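Local structure of putative transcriptional regulator (Streptomyces coelicolor, 2ZB9) at residues A[24-35]-A[44-55]; A[166-177]-A[189-197]. The protein probably binds regulatory DNA through an N-terminal helix-turn-helix domain and controls transcription as a regulator of the TetR family. All coordinates share one frame; numbering follows the deposited sequence.

Contact 1 of 2, residues A[24-35]-A[44-55]; sequences VRAEVLHAVGEL and LTFERVARVSGV
With CG anti to the backbone N (chi1 -177°), L35 reaches across to R48, whose own chain, bent at chi2 (81°), passes obliquely across the leucine's two methyls. L35 CD2 touches R48 CG at 3.3 Å, and L35 CD1 sits over one face of the guanidinium, off toward its rim, 3.4 Å from R48 CZ. The charge itself is met by a salt bridge from R48 NH2 to E39, further along helix 20-39. L44 CD1, from the loop before that arginine's helix, also touches L35 CD2 (3.7 Å), while L44 CD2 meets V32 CG1. Elsewhere valine meets valine: V28 CG1 lies 3.6 Å from V49 CG1, the side chains crossing at about a right angle, and V24 CG1 meets V55 CG2 at 3.7 Å. S53 OG donates to V49 O (2.8 Å), whose opposite face takes S53 N, and accepts from V55 N in an ST turn at the helix C-terminus. No hydrogen bond joins the segments; the axes of 24-35 and 46-53 lie 120° apart. This is the first helix of a TetR-type DNA-binding domain packed on the leading helix of its predicted helix-turn-helix, residues 45-64.

Contact 2 of 2, residues A[166-177]-A[189-197]; sequences LVDQLWGAVYHR and FVTALVTNL
Helices 163-179 and 187-199 form an antiparallel pair in the C-terminal domain, their short segments 164° apart in direction, and their packing ends on one side in an arginine-aromatic stack. R177, bent at chi3 (-82°), lays its guanidinium flat on F189 with the planes 16° apart. R177 CZ stands 3.9 Å from the centroid of the F189 ring, an off-centre cation-pi contact, and R177 CD lies over the same face as a CH-pi partner. L193 CD1 covers the opposite face of the ring, offset toward its rim, and V174 CA lies in plane at the edge. The guanidinium is also held at its polar atoms: NH1 donates to P184 O, NH2 forms a salt bridge with D168 OD2 of the second subunit, and this chain's D168 in turn receives NE of that subunit's R177. A leucine in place of R177 would probably cost the second subunit's D168 its salt bridge across the dimer and leave the F189 face without its stacked cation. Deeper in, L193 forks between two partners, CD1 lying 3.6 Å from V174 CG2 and CD2 3.7 Å from A173 CB. L197 does likewise: its CD2 lies 3.7 Å from L170 CD1 and its CD1 3.8 Å from Q169 OE1. Q169 NE2 donates a hydrogen bond to L193 O of the second subunit, and L197 packs on L197 of that subunit. All the touching residues are buried, with the face of V174 and V194 covered by helix 91-108. Two such helices from each subunit, meeting their copies, are characteristic of the four-helix dimer interface of TetR-family regulators.

In the fold
Contact 1 and contact 2 lie on opposite sides of the chain's centre, with their own centres about 34 Å apart, and share no helix. Contact 1, in the N-terminal domain, is partly buried: aliphatic side chains fill its middle and charged or exposed groups fringe it, and the second subunit does not touch its segments. Contact 2 is buried throughout and adds a guanidinium-on-ring stack to its aliphatic packing, and several of its polar groups bond to the second subunit. Each uses an arginine, but R48 is paired within its chain, R177 across the dimer. Contact 1 lies within the predicted DNA-binding domain; contact 2 lies where the second subunit packs, consistent with a part in dimerisation.

Contact 1 of 2, residues A[24-35]-A[44-55]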
loop_
_atom_site.group_PDB
_atom_site.type_symbol
_atom_site.label_atom_id
_atom_site.label_comp_id
_atom_site.label_asym_id
_atom_site.label_seq_id
_atom_site.Cartn_x
_atom_site.Cartn_y
_atom_site.Cartn_z
ATOM N N VAL A 24 26.704 20.937 6.796
ATOM C CA VAL A 24 26.621 21.062 5.346
ATOM C C VAL A 24 25.575 20.097 4.796
ATOM O O VAL A 24 24.778 20.455 3.933
ATOM C CB VAL A 24 27.983 20.750 4.674
ATOM C CG1 VAL A 24 27.836 20.777 3.165
ATOM C CG2 VAL A 24 29.022 21.759 5.109
ATOM N N ARG A 25 25.585 18.870 5.300
ATOM C CA ARG A 25 24.634 17.857 4.862
ATOM C C ARG A 25 23.196 18.317 5.142
ATOM O O ARG A 25 22.307 18.147 4.302
ATOM C CB ARG A 25 24.922 16.540 5.584
ATOM C CG ARG A 25 24.285 15.316 4.951
ATOM C CD ARG A 25 24.957 14.041 5.452
ATOM N NE ARG A 25 24.474 12.850 4.757
ATOM C CZ ARG A 25 23.262 12.326 4.921
ATOM N NH1 ARG A 25 22.398 12.881 5.760
ATOM N NH2 ARG A 25 22.909 11.248 4.240
ATOM N N ALA A 26 22.983 18.915 6.313
ATOM C CA ALA A 26 21.661 19.408 6.713
ATOM C C ALA A 26 21.171 20.518 5.790
ATOM O O ALA A 26 20.008 20.523 5.385
ATOM C CB ALA A 26 21.697 19.909 8.156
ATOM N N GLU A 27 22.055 21.459 5.465
ATOM C CA GLU A 27 21.697 22.558 4.572
ATOM C C GLU A 27 21.278 22.028 3.209
ATOM O O GLU A 27 20.299 22.496 2.618
ATOM C CB GLU A 27 22.879 23.516 4.393
ATOM C CG GLU A 27 23.011 24.575 5.474
ATOM C CD GLU A 27 24.297 25.376 5.356
ATOM O OE1 GLU A 27 24.641 25.810 4.231
ATOM O OE2 GLU A 27 24.962 25.580 6.395
ATOM N N VAL A 28 22.032 21.059 2.700
ATOM C CA VAL A 28 21.725 20.467 1.404
ATOM C C VAL A 28 20.374 19.764 1.481
ATOM O O VAL A 28 19.510 19.965 0.630
ATOM C CB VAL A 28 22.809 19.449 0.986
ATOM C CG1 VAL A 28 22.406 18.753 -0.309
ATOM C CG2 VAL A 28 24.139 20.157 0.815
ATOM N N LEU A 29 20.198 18.946 2.513
ATOM C CA LEU A 29 18.952 18.212 2.714
ATOM C C LEU A 29 17.782 19.198 2.818
ATOM O O LEU A 29 16.680 18.938 2.329
ATOM C CB LEU A 29 19.071 17.360 3.980
ATOM C CG LEU A 29 18.801 15.852 3.906
ATOM C CD1 LEU A 29 19.203 15.280 2.564
ATOM C CD2 LEU A 29 19.550 15.171 5.035
ATOM N N HIS A 30 18.025 20.345 3.442
ATOM C CA HIS A 30 16.983 21.358 3.560
ATOM C C HIS A 30 16.648 21.886 2.166
ATOM O O HIS A 30 15.479 22.078 1.827
ATOM C CB HIS A 30 17.447 22.523 4.434
ATOM C CG HIS A 30 16.440 23.627 4.534
ATOM N ND1 HIS A 30 15.332 23.552 5.349
ATOM C CD2 HIS A 30 16.346 24.807 3.878
ATOM C CE1 HIS A 30 14.597 24.639 5.191
ATOM N NE2 HIS A 30 15.190 25.417 4.304
ATOM N N ALA A 31 17.678 22.121 1.357
ATOM C CA ALA A 31 17.458 22.620 0.004
ATOM C C ALA A 31 16.694 21.580 -0.809
ATOM O O ALA A 31 15.810 21.927 -1.588
ATOM C CB ALA A 31 18.789 22.939 -0.674
ATOM N N VAL A 32 17.039 20.305 -0.634
ATOM C CA VAL A 32 16.357 19.242 -1.365
ATOM C C VAL A 32 14.872 19.188 -1.011
ATOM O O VAL A 32 14.018 19.106 -1.895
ATOM C CB VAL A 32 16.964 17.864 -1.061
ATOM C CG1 VAL A 32 16.150 16.773 -1.762
ATOM C CG2 VAL A 32 18.418 17.823 -1.517
ATOM N N GLY A 33 14.573 19.236 0.285
ATOM C CA GLY A 33 13.194 19.181 0.727
ATOM C C GLY A 33 12.369 20.331 0.186
ATOM O O GLY A 33 11.227 20.137 -0.237
ATOM N N GLU A 34 12.955 21.527 0.193
ATOM C CA GLU A 34 12.285 22.732 -0.288
ATOM C C GLU A 34 11.960 22.636 -1.779
ATOM O O GLU A 34 10.851 22.964 -2.210
ATOM C CB GLU A 34 13.171 23.957 -0.021
ATOM C CG GLU A 34 13.460 24.805 -1.261
ATOM C CD GLU A 34 14.922 25.232 -1.362
ATOM O OE1 GLU A 34 15.362 26.079 -0.545
ATOM O OE2 GLU A 34 15.629 24.711 -2.262
ATOM N N LEU A 35 12.935 22.191 -2.561
ATOM C CA LEU A 35 12.760 22.050 -4.003
ATOM C C LEU A 35 11.773 20.928 -4.309
ATOM O O LEU A 35 10.858 21.083 -5.115
ATOM C CB LEU A 35 14.107 21.742 -4.658
ATOM C CG LEU A 35 14.157 21.621 -6.181
ATOM C CD1 LEU A 35 13.664 22.915 -6.820
ATOM C CD2 LEU A 35 15.590 21.322 -6.614
ATOM N N LEU A 44 13.817 17.779 -9.464
ATOM C CA LEU A 44 15.001 17.630 -8.632
ATOM C C LEU A 44 16.211 17.119 -9.407
ATOM O O LEU A 44 16.151 16.070 -10.052
ATOM C CB LEU A 44 14.709 16.684 -7.466
ATOM C CG LEU A 44 15.837 16.478 -6.451
ATOM C CD1 LEU A 44 16.124 17.792 -5.735
ATOM C CD2 LEU A 44 15.436 15.397 -5.443
ATOM N N THR A 45 17.308 17.873 -9.348
ATOM C CA THR A 45 18.547 17.483 -10.016
ATOM C C THR A 45 19.734 17.817 -9.114
ATOM O O THR A 45 19.667 18.732 -8.290
ATOM C CB THR A 45 18.766 18.237 -11.354
ATOM O OG1 THR A 45 18.994 19.623 -11.080
ATOM C CG2 THR A 45 17.559 18.090 -12.277
ATOM N N PHE A 46 20.820 17.074 -9.278
ATOM C CA PHE A 46 22.027 17.320 -8.495
ATOM C C PHE A 46 22.578 18.708 -8.829
ATOM O O PHE A 46 23.041 19.429 -7.949
ATOM C CB PHE A 46 23.069 16.239 -8.804
ATOM C CG PHE A 46 22.828 14.940 -8.082
ATOM C CD1 PHE A 46 23.406 14.704 -6.839
ATOM C CD2 PHE A 46 22.011 13.959 -8.636
ATOM C CE1 PHE A 46 23.180 13.508 -6.154
ATOM C CE2 PHE A 46 21.774 12.755 -7.961
ATOM C CZ PHE A 46 22.361 12.530 -6.715
ATOM N N GLU A 47 22.505 19.077 -10.107
ATOM C CA GLU A 47 22.986 20.378 -10.573
ATOM C C GLU A 47 22.192 21.513 -9.938
ATOM O O GLU A 47 22.736 22.569 -9.613
ATOM C CB GLU A 47 22.860 20.473 -12.098
ATOM C CG GLU A 47 24.182 20.456 -12.857
ATOM C CD GLU A 47 24.351 19.227 -13.740
ATOM O OE1 GLU A 47 25.310 19.196 -14.548
ATOM O OE2 GLU A 47 23.532 18.289 -13.626
ATOM N N ARG A 48 20.897 21.285 -9.767
ATOM C CA ARG A 48 20.004 22.273 -9.178
ATOM C C ARG A 48 20.288 22.413 -7.678
ATOM O O ARG A 48 20.356 23.522 -7.142
ATOM C CB ARG A 48 18.555 21.835 -9.418
ATOM C CG ARG A 48 17.489 22.792 -8.930
ATOM C CD ARG A 48 17.241 23.938 -9.892
ATOM N NE ARG A 48 16.185 24.807 -9.381
ATOM C CZ ARG A 48 14.884 24.596 -9.545
ATOM N NH1 ARG A 48 14.453 23.540 -10.223
ATOM N NH2 ARG A 48 14.008 25.438 -9.007
ATOM N N VAL A 49 20.452 21.282 -7.000
ATOM C CA VAL A 49 20.741 21.289 -5.569
ATOM C C VAL A 49 22.105 21.928 -5.300
ATOM O O VAL A 49 22.267 22.704 -4.354
ATOM C CB VAL A 49 20.745 19.850 -4.995
ATOM C CG1 VAL A 49 21.259 19.860 -3.553
ATOM C CG2 VAL A 49 19.336 19.263 -5.059
ATOM N N ALA A 50 23.087 21.597 -6.130
ATOM C CA ALA A 50 24.423 22.148 -5.960
ATOM C C ALA A 50 24.406 23.667 -6.117
ATOM O O ALA A 50 25.057 24.377 -5.357
ATOM C CB ALA A 50 25.375 21.529 -6.970
ATOM N N ARG A 51 23.653 24.162 -7.096
ATOM C CA ARG A 51 23.575 25.601 -7.336
ATOM C C ARG A 51 22.884 26.324 -6.190
ATOM O O ARG A 51 23.353 27.355 -5.720
ATOM C CB ARG A 51 22.821 25.889 -8.642
ATOM C CG ARG A 51 22.745 27.377 -8.994
ATOM C CD ARG A 51 22.135 27.620 -10.371
ATOM N NE ARG A 51 20.736 27.206 -10.441
ATOM C CZ ARG A 51 19.737 27.831 -9.825
ATOM N NH1 ARG A 51 19.972 28.909 -9.086
ATOM N NH2 ARG A 51 18.498 27.370 -9.941
ATOM N N VAL A 52 21.769 25.762 -5.745
ATOM C CA VAL A 52 20.975 26.340 -4.671
ATOM C C VAL A 52 21.652 26.318 -3.303
ATOM O O VAL A 52 21.489 27.247 -2.508
ATOM C CB VAL A 52 19.619 25.606 -4.556
ATOM C CG1 VAL A 52 18.821 26.164 -3.403
ATOM C CG2 VAL A 52 18.840 25.753 -5.859
ATOM N N SER A 53 22.407 25.262 -3.022
ATOM C CA SER A 53 23.070 25.140 -1.726
ATOM C C SER A 53 24.480 25.727 -1.686
ATOM O O SER A 53 24.957 26.123 -0.625
ATOM C CB SER A 53 23.132 23.669 -1.312
ATOM O OG SER A 53 23.998 22.941 -2.167
ATOM N N GLY A 54 25.144 25.773 -2.835
ATOM C CA GLY A 54 26.500 26.297 -2.880
ATOM C C GLY A 54 27.519 25.197 -2.638
ATOM O O GLY A 54 28.714 25.455 -2.533
ATOM N N VAL A 55 27.042 23.960 -2.540
ATOM C CA VAL A 55 27.915 22.810 -2.318
ATOM C C VAL A 55 28.119 22.104 -3.659
ATOM O O VAL A 55 27.167 21.904 -4.414
ATOM C CB VAL A 55 27.283 21.842 -1.289
ATOM C CG1 VAL A 55 28.180 20.615 -1.085
ATOM C CG2 VAL A 55 27.057 22.580 0.039
#

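Contact 2 of 2, residues A[166-177]-A[189-197]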
loop_
_atom_site.group_PDB
_atom_site.type_symbol
_atom_site.label_atom_id
_atom_site.label_comp_id
_atom_site.label_asym_id
_atom_site.label_seq_id
_atom_site.Cartn_x
_atom_site.Cartn_y
_atom_site.Cartn_z
ATOM N N LEU A 166 0.423 -3.845 13.505
ATOM C CA LEU A 166 -0.398 -2.645 13.677
ATOM C C LEU A 166 0.000 -1.577 12.668
ATOM O O LEU A 166 -0.850 -0.903 12.093
ATOM C CB LEU A 166 -0.248 -2.083 15.091
ATOM C CG LEU A 166 -0.632 -3.000 16.253
ATOM C CD1 LEU A 166 -0.425 -2.253 17.568
ATOM C CD2 LEU A 166 -2.096 -3.436 16.118
ATOM N N VAL A 167 1.302 -1.421 12.461
ATOM C CA VAL A 167 1.791 -0.441 11.506
ATOM C C VAL A 167 1.083 -0.589 10.158
ATOM O O VAL A 167 0.669 0.398 9.550
ATOM C CB VAL A 167 3.316 -0.585 11.294
ATOM C CG1 VAL A 167 3.774 0.357 10.190
ATOM C CG2 VAL A 167 4.058 -0.285 12.596
ATOM N N ASP A 168 0.940 -1.823 9.688
ATOM C CA ASP A 168 0.282 -2.069 8.409
ATOM C C ASP A 168 -1.223 -1.865 8.464
ATOM O O ASP A 168 -1.853 -1.611 7.441
ATOM C CB ASP A 168 0.586 -3.486 7.931
ATOM C CG ASP A 168 2.050 -3.676 7.602
ATOM O OD1 ASP A 168 2.516 -3.066 6.608
ATOM O OD2 ASP A 168 2.730 -4.418 8.342
ATOM N N GLN A 169 -1.803 -1.984 9.653
ATOM C CA GLN A 169 -3.242 -1.804 9.786
ATOM C C GLN A 169 -3.646 -0.357 10.019
ATOM O O GLN A 169 -4.834 -0.038 10.092
ATOM C CB GLN A 169 -3.788 -2.716 10.886
ATOM C CG GLN A 169 -3.721 -4.187 10.485
ATOM C CD GLN A 169 -4.350 -5.105 11.507
ATOM O OE1 GLN A 169 -3.821 -5.289 12.596
ATOM N NE2 GLN A 169 -5.489 -5.683 11.159
ATOM N N LEU A 170 -2.652 0.518 10.137
ATOM C CA LEU A 170 -2.904 1.944 10.302
ATOM C C LEU A 170 -2.387 2.656 9.055
ATOM O O LEU A 170 -3.135 2.908 8.121
ATOM C CB LEU A 170 -2.187 2.510 11.533
ATOM C CG LEU A 170 -2.783 2.375 12.934
ATOM C CD1 LEU A 170 -4.303 2.459 12.868
ATOM C CD2 LEU A 170 -2.350 1.079 13.550
ATOM N N TRP A 171 -1.093 2.960 9.044
ATOM C CA TRP A 171 -0.473 3.639 7.911
ATOM C C TRP A 171 -0.597 2.827 6.617
ATOM O O TRP A 171 -0.888 3.380 5.557
ATOM C CB TRP A 171 0.999 3.928 8.244
ATOM C CG TRP A 171 1.111 4.831 9.435
ATOM C CD1 TRP A 171 0.983 6.192 9.442
ATOM C CD2 TRP A 171 1.195 4.428 10.813
ATOM N NE1 TRP A 171 0.965 6.658 10.732
ATOM C CE2 TRP A 171 1.089 5.604 11.593
ATOM C CE3 TRP A 171 1.338 3.193 11.457
ATOM C CZ2 TRP A 171 1.120 5.577 12.997
ATOM C CZ3 TRP A 171 1.370 3.166 12.854
ATOM C CH2 TRP A 171 1.259 4.355 13.607
ATOM N N GLY A 172 -0.386 1.519 6.705
ATOM C CA GLY A 172 -0.497 0.684 5.520
ATOM C C GLY A 172 -1.871 0.793 4.879
ATOM O O GLY A 172 -1.990 0.816 3.653
ATOM N N ALA A 173 -2.908 0.848 5.716
ATOM C CA ALA A 173 -4.295 0.973 5.255
ATOM C C ALA A 173 -4.484 2.286 4.503
ATOM O O ALA A 173 -5.212 2.342 3.514
ATOM C CB ALA A 173 -5.257 0.920 6.447
ATOM N N VAL A 174 -3.846 3.346 4.994
ATOM C CA VAL A 174 -3.931 4.660 4.356
ATOM C C VAL A 174 -3.204 4.617 3.010
ATOM O O VAL A 174 -3.738 5.059 1.990
ATOM C CB VAL A 174 -3.270 5.761 5.225
ATOM C CG1 VAL A 174 -3.375 7.119 4.518
ATOM C CG2 VAL A 174 -3.933 5.816 6.595
ATOM N N TYR A 175 -1.979 4.092 3.014
ATOM C CA TYR A 175 -1.206 3.984 1.784
ATOM C C TYR A 175 -2.015 3.218 0.745
ATOM O O TYR A 175 -2.060 3.593 -0.427
ATOM C CB TYR A 175 0.108 3.233 2.030
ATOM C CG TYR A 175 1.243 4.073 2.582
ATOM C CD1 TYR A 175 1.802 5.103 1.831
ATOM C CD2 TYR A 175 1.770 3.821 3.850
ATOM C CE1 TYR A 175 2.861 5.868 2.329
ATOM C CE2 TYR A 175 2.828 4.579 4.359
ATOM C CZ TYR A 175 3.367 5.602 3.591
ATOM O OH TYR A 175 4.401 6.366 4.089
ATOM N N HIS A 176 -2.664 2.142 1.178
ATOM C CA HIS A 176 -3.441 1.333 0.252
ATOM C C HIS A 176 -4.596 2.094 -0.375
ATOM O O HIS A 176 -4.808 2.029 -1.589
ATOM C CB HIS A 176 -3.966 0.080 0.951
ATOM C CG HIS A 176 -4.818 -0.782 0.078
ATOM N ND1 HIS A 176 -6.187 -0.852 0.208
ATOM C CD2 HIS A 176 -4.493 -1.603 -0.951
ATOM C CE1 HIS A 176 -6.670 -1.681 -0.701
ATOM N NE2 HIS A 176 -5.664 -2.150 -1.416
ATOM N N ARG A 177 -5.348 2.821 0.439
ATOM C CA ARG A 177 -6.464 3.572 -0.109
ATOM C C ARG A 177 -5.916 4.700 -0.988
ATOM O O ARG A 177 -6.571 5.123 -1.941
ATOM C CB ARG A 177 -7.358 4.114 1.014
ATOM C CG ARG A 177 -8.719 4.574 0.529
ATOM C CD ARG A 177 -9.689 4.913 1.671
ATOM N NE ARG A 177 -10.360 3.743 2.243
ATOM C CZ ARG A 177 -11.481 3.811 2.961
ATOM N NH1 ARG A 177 -12.049 4.988 3.185
ATOM N NH2 ARG A 177 -12.037 2.713 3.458
ATOM N N PHE A 189 -12.254 8.192 7.977
ATOM C CA PHE A 189 -11.476 7.007 7.670
ATOM C C PHE A 189 -10.383 6.856 8.729
ATOM O O PHE A 189 -10.240 5.804 9.353
ATOM C CB PHE A 189 -10.866 7.147 6.274
ATOM C CG PHE A 189 -9.853 6.095 5.940
ATOM C CD1 PHE A 189 -10.177 4.748 6.010
ATOM C CD2 PHE A 189 -8.575 6.458 5.527
ATOM C CE1 PHE A 189 -9.241 3.772 5.673
ATOM C CE2 PHE A 189 -7.630 5.491 5.187
ATOM C CZ PHE A 189 -7.967 4.144 5.260
ATOM N N VAL A 190 -9.625 7.925 8.929
ATOM C CA VAL A 190 -8.553 7.942 9.909
ATOM C C VAL A 190 -9.042 7.540 11.297
ATOM O O VAL A 190 -8.477 6.648 11.926
ATOM C CB VAL A 190 -7.926 9.343 9.997
ATOM C CG1 VAL A 190 -6.994 9.430 11.193
ATOM C CG2 VAL A 190 -7.175 9.647 8.709
ATOM N N THR A 191 -10.094 8.202 11.770
ATOM C CA THR A 191 -10.635 7.913 13.092
ATOM C C THR A 191 -11.091 6.468 13.226
ATOM O O THR A 191 -10.866 5.845 14.261
ATOM C CB THR A 191 -11.813 8.853 13.434
ATOM O OG1 THR A 191 -11.373 10.213 13.337
ATOM C CG2 THR A 191 -12.300 8.604 14.849
ATOM N N ALA A 192 -11.716 5.934 12.181
ATOM C CA ALA A 192 -12.192 4.551 12.200
ATOM C C ALA A 192 -11.040 3.545 12.270
ATOM O O ALA A 192 -11.160 2.493 12.900
ATOM C CB ALA A 192 -13.058 4.272 10.963
ATOM N N LEU A 193 -9.925 3.866 11.623
ATOM C CA LEU A 193 -8.768 2.974 11.635
ATOM C C LEU A 193 -8.304 2.730 13.063
ATOM O O LEU A 193 -8.013 1.601 13.443
ATOM C CB LEU A 193 -7.606 3.573 10.840
ATOM C CG LEU A 193 -7.728 3.708 9.321
ATOM C CD1 LEU A 193 -6.450 4.379 8.795
ATOM C CD2 LEU A 193 -7.913 2.337 8.676
ATOM N N VAL A 194 -8.235 3.796 13.853
ATOM C CA VAL A 194 -7.786 3.694 15.240
ATOM C C VAL A 194 -8.819 3.056 16.173
ATOM O O VAL A 194 -8.478 2.191 16.977
ATOM C CB VAL A 194 -7.405 5.084 15.788
ATOM C CG1 VAL A 194 -6.933 4.974 17.232
ATOM C CG2 VAL A 194 -6.320 5.697 14.917
ATOM N N THR A 195 -10.079 3.465 16.069
ATOM C CA THR A 195 -11.097 2.898 16.949
ATOM C C THR A 195 -11.310 1.406 16.689
ATOM O O THR A 195 -11.473 0.634 17.629
ATOM C CB THR A 195 -12.453 3.642 16.828
ATOM O OG1 THR A 195 -13.041 3.377 15.551
ATOM C CG2 THR A 195 -12.250 5.141 16.982
ATOM N N ASN A 196 -11.310 1.001 15.421
ATOM C CA ASN A 196 -11.494 -0.412 15.083
ATOM C C ASN A 196 -10.434 -1.267 15.751
ATOM O O ASN A 196 -10.727 -2.293 16.361
ATOM C CB ASN A 196 -11.398 -0.638 13.575
ATOM C CG ASN A 196 -12.600 -0.119 12.826
ATOM O OD1 ASN A 196 -13.663 0.090 13.406
ATOM N ND2 ASN A 196 -12.446 0.066 11.519
ATOM N N LEU A 197 -9.194 -0.820 15.629
ATOM C CA LEU A 197 -8.051 -1.525 16.175
ATOM C C LEU A 197 -8.007 -1.537 17.697
ATOM O O LEU A 197 -7.868 -2.593 18.314
ATOM C CB LEU A 197 -6.784 -0.889 15.620
ATOM C CG LEU A 197 -5.713 -1.805 15.045
ATOM C CD1 LEU A 197 -6.326 -3.015 14.355
ATOM C CD2 LEU A 197 -4.879 -0.980 14.080
#